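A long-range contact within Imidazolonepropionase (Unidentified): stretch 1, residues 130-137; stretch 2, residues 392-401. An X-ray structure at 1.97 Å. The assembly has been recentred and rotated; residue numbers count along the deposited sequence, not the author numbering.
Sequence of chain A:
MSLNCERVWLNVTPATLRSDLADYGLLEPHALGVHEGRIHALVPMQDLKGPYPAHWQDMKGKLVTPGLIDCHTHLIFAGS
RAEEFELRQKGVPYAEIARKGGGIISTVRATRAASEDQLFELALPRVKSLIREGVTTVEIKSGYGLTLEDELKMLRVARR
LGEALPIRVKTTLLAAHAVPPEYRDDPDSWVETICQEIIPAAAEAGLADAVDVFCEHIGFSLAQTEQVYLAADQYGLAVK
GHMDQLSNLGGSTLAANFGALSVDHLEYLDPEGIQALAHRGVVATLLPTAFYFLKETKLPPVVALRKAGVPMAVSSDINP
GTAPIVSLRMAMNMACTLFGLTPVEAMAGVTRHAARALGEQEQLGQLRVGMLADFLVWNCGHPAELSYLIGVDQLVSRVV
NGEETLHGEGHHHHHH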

# COMPACT_ATOMS: atom_id res chain seq x y z
N LEU A 130 6.12 10.66 -0.46
CA LEU A 130 6.21 9.37 0.21
C LEU A 130 7.69 9.00 0.34
O LEU A 130 8.13 8.49 1.37
CB LEU A 130 5.47 8.29 -0.59
CG LEU A 130 3.94 8.39 -0.62
CD1 LEU A 130 3.37 7.23 -1.42
CD2 LEU A 130 3.39 8.36 0.80
N ILE A 131 8.46 9.26 -0.72
CA ILE A 131 9.89 8.96 -0.72
C ILE A 131 10.62 9.59 0.47
O ILE A 131 11.35 8.91 1.19
CB ILE A 131 10.56 9.44 -2.04
CG1 ILE A 131 10.38 8.39 -3.15
CG2 ILE A 131 12.06 9.64 -1.85
CD1 ILE A 131 9.02 7.75 -3.21
N ARG A 132 10.41 10.88 0.70
CA ARG A 132 11.08 11.54 1.81
C ARG A 132 10.62 11.10 3.19
O ARG A 132 11.29 11.37 4.19
CB ARG A 132 10.98 13.06 1.66
CG ARG A 132 9.58 13.60 1.68
CD ARG A 132 9.58 15.05 1.22
NE ARG A 132 8.28 15.68 1.44
CZ ARG A 132 7.92 16.84 0.91
NH1 ARG A 132 8.77 17.51 0.13
NH2 ARG A 132 6.72 17.34 1.17
N GLU A 133 9.47 10.43 3.26
CA GLU A 133 8.97 9.91 4.53
C GLU A 133 9.65 8.58 4.82
O GLU A 133 9.54 8.05 5.92
CB GLU A 133 7.47 9.65 4.50
CG GLU A 133 6.58 10.86 4.50
CD GLU A 133 5.17 10.54 4.98
OE1 GLU A 133 4.66 9.44 4.65
OE2 GLU A 133 4.57 11.37 5.68
N GLY A 134 10.31 8.02 3.81
CA GLY A 134 10.99 6.75 3.99
C GLY A 134 10.32 5.58 3.27
O GLY A 134 10.69 4.43 3.49
N VAL A 135 9.34 5.86 2.42
CA VAL A 135 8.67 4.77 1.70
C VAL A 135 9.56 4.30 0.55
O VAL A 135 9.96 5.10 -0.29
CB VAL A 135 7.31 5.22 1.13
CG1 VAL A 135 6.67 4.07 0.33
CG2 VAL A 135 6.37 5.62 2.28
N THR A 136 9.88 3.01 0.53
CA THR A 136 10.76 2.47 -0.51
C THR A 136 10.03 1.54 -1.47
O THR A 136 10.56 1.18 -2.52
CB THR A 136 11.96 1.75 0.12
OG1 THR A 136 11.50 0.81 1.10
CG2 THR A 136 12.89 2.76 0.78
N THR A 137 8.81 1.14 -1.10
CA THR A 137 7.97 0.30 -1.95
C THR A 137 6.54 0.81 -1.81
O THR A 137 6.03 0.94 -0.69
CB THR A 137 7.99 -1.19 -1.53
OG1 THR A 137 9.29 -1.75 -1.74
CG2 THR A 137 6.97 -1.98 -2.36
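Stretch 2 392-401: VDQLVSRVVN

Stretch 2 lies alongside stretch 1 as a parallel but unpaired neighbour, a side-chain-mediated contact in which the extended arginine R398 reaches across to the backbone of V135, just past the end of a helix, and L395 packs beside it. The evidence for direction is the angle of 1° between the N-to-C axes of strands 135-137 and 397-400. Their closest approach of 8.4 Å is too wide for backbone pairing, and the hydrogen bond from R398 NH2 to V135 O starts from a side chain. The register runs the same way: CA to CA, R132 lies 6.5 Å from D393, G134 6.9 Å from R398, and T136 6.6 Å from V400.

In stretch 1 the helix ends in a Schellman motif, with G134 at phi/psi 109/10. The amide G134 N bonds back to I131 O at 3.0 Å, and V135 N to L130 O at 3.1 Å. Positive phi suits glycine here, because a CB would be jammed against the carbonyl oxygen of E133; the chain then enters the strand at V135. Stretch 2 turns a corner at V396 and continues as a strand through V400, with R398 and V400 directing their CA-to-CB bonds toward stretch 1 and V399 directing its own away.

R398 has the largest covered area, 90 Å². Its chi1 to chi3 are all t, so the chain is fully extended before chi4 turns to -79°. R398 NH2 donates to V135 O at 2.8 Å with an N-H...O angle of 174°, nearly linear, and the acceptor lies at the guanidinium edge, near its plane. The two faces are covered by aliphatic groups: T136 CG2 stands 3.9 Å from R398 NH2 over one, and I131 CG1 3.7 Å from R398 NH2 over the opposite one. I131 O is also 3.3 Å from R398 NE.

Before the corner, L395 points toward stretch 1 and sets its CD1 against the helix terminus, 3.4 Å from R132 O and 3.7 Å from G134 N. Farther along, T136 CG2 meets V400 CG2 at 3.6 Å, a methyl contact that extends the packing beyond the arginine.

The exposed margin is looser. R132 CD approaches D393 OD1 at 3.8 Å, but R132 NE is 4.2 Å from D393 OD1, which lies well out of the guanidinium plane; the charges are near, without a salt bridge. Water 1 bridges the backbones, donating to R132 O at 2.9 Å and accepting from Q394 N at 2.9 Å.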

# COMPACT_ATOMS: atom_id res chain seq x y z
N VAL A 392 7.86 15.84 9.48
CA VAL A 392 9.24 16.32 9.48
C VAL A 392 10.20 15.37 8.76
O VAL A 392 10.18 14.16 9.00
CB VAL A 392 9.75 16.51 10.93
CG1 VAL A 392 11.19 16.99 10.93
CG2 VAL A 392 8.86 17.49 11.67
N ASP A 393 11.04 15.91 7.89
CA ASP A 393 12.02 15.10 7.18
C ASP A 393 13.06 14.66 8.20
O ASP A 393 13.70 15.49 8.84
CB ASP A 393 12.70 15.90 6.06
CG ASP A 393 11.79 16.17 4.87
OD1 ASP A 393 10.66 15.64 4.85
OD2 ASP A 393 12.22 16.91 3.96
N GLN A 394 13.24 13.35 8.36
CA GLN A 394 14.17 12.83 9.35
C GLN A 394 15.14 11.78 8.81
O GLN A 394 15.87 11.15 9.58
CB GLN A 394 13.38 12.23 10.52
CG GLN A 394 12.49 13.23 11.23
CD GLN A 394 11.49 12.55 12.15
OE1 GLN A 394 10.51 11.96 11.69
NE2 GLN A 394 11.75 12.62 13.45
N LEU A 395 15.16 11.61 7.49
CA LEU A 395 16.05 10.63 6.89
C LEU A 395 17.47 11.16 6.74
O LEU A 395 17.68 12.28 6.29
CB LEU A 395 15.54 10.20 5.52
CG LEU A 395 14.26 9.37 5.49
CD1 LEU A 395 13.84 9.14 4.04
CD2 LEU A 395 14.48 8.06 6.21
N VAL A 396 18.44 10.34 7.15
CA VAL A 396 19.84 10.71 7.03
C VAL A 396 20.36 9.94 5.82
O VAL A 396 21.27 10.38 5.11
CB VAL A 396 20.64 10.29 8.28
CG1 VAL A 396 22.12 10.27 7.97
CG2 VAL A 396 20.36 11.26 9.42
N SER A 397 19.75 8.78 5.58
CA SER A 397 20.13 7.93 4.46
C SER A 397 18.94 7.06 4.07
O SER A 397 18.24 6.52 4.93
CB SER A 397 21.32 7.05 4.86
OG SER A 397 21.73 6.20 3.80
N ARG A 398 18.70 6.94 2.77
CA ARG A 398 17.59 6.14 2.26
C ARG A 398 18.17 5.21 1.21
O ARG A 398 18.49 5.63 0.09
CB ARG A 398 16.50 7.03 1.64
CG ARG A 398 15.33 6.26 1.02
CD ARG A 398 14.24 7.23 0.53
NE ARG A 398 13.16 6.52 -0.15
CZ ARG A 398 13.24 6.08 -1.40
NH1 ARG A 398 14.33 6.29 -2.13
NH2 ARG A 398 12.22 5.42 -1.93
N VAL A 399 18.30 3.94 1.57
CA VAL A 399 18.89 2.94 0.69
C VAL A 399 17.87 2.00 0.06
O VAL A 399 17.05 1.40 0.76
CB VAL A 399 19.94 2.11 1.45
CG1 VAL A 399 20.49 1.01 0.55
CG2 VAL A 399 21.05 3.01 1.93
N VAL A 400 17.94 1.89 -1.27
CA VAL A 400 17.05 1.01 -2.01
C VAL A 400 17.92 0.13 -2.91
O VAL A 400 18.73 0.64 -3.69
CB VAL A 400 16.05 1.83 -2.86
CG1 VAL A 400 15.19 0.91 -3.71
CG2 VAL A 400 15.17 2.68 -1.94
N ASN A 401 17.75 -1.18 -2.78
CA ASN A 401 18.52 -2.15 -3.54
C ASN A 401 20.02 -1.95 -3.32
O ASN A 401 20.83 -2.13 -4.23
CB ASN A 401 18.20 -2.07 -5.03
CG ASN A 401 18.50 -3.37 -5.76
OD1 ASN A 401 19.37 -3.43 -6.63
ND2 ASN A 401 17.78 -4.42 -5.39
O HOH W 1 11.29 11.68 7.12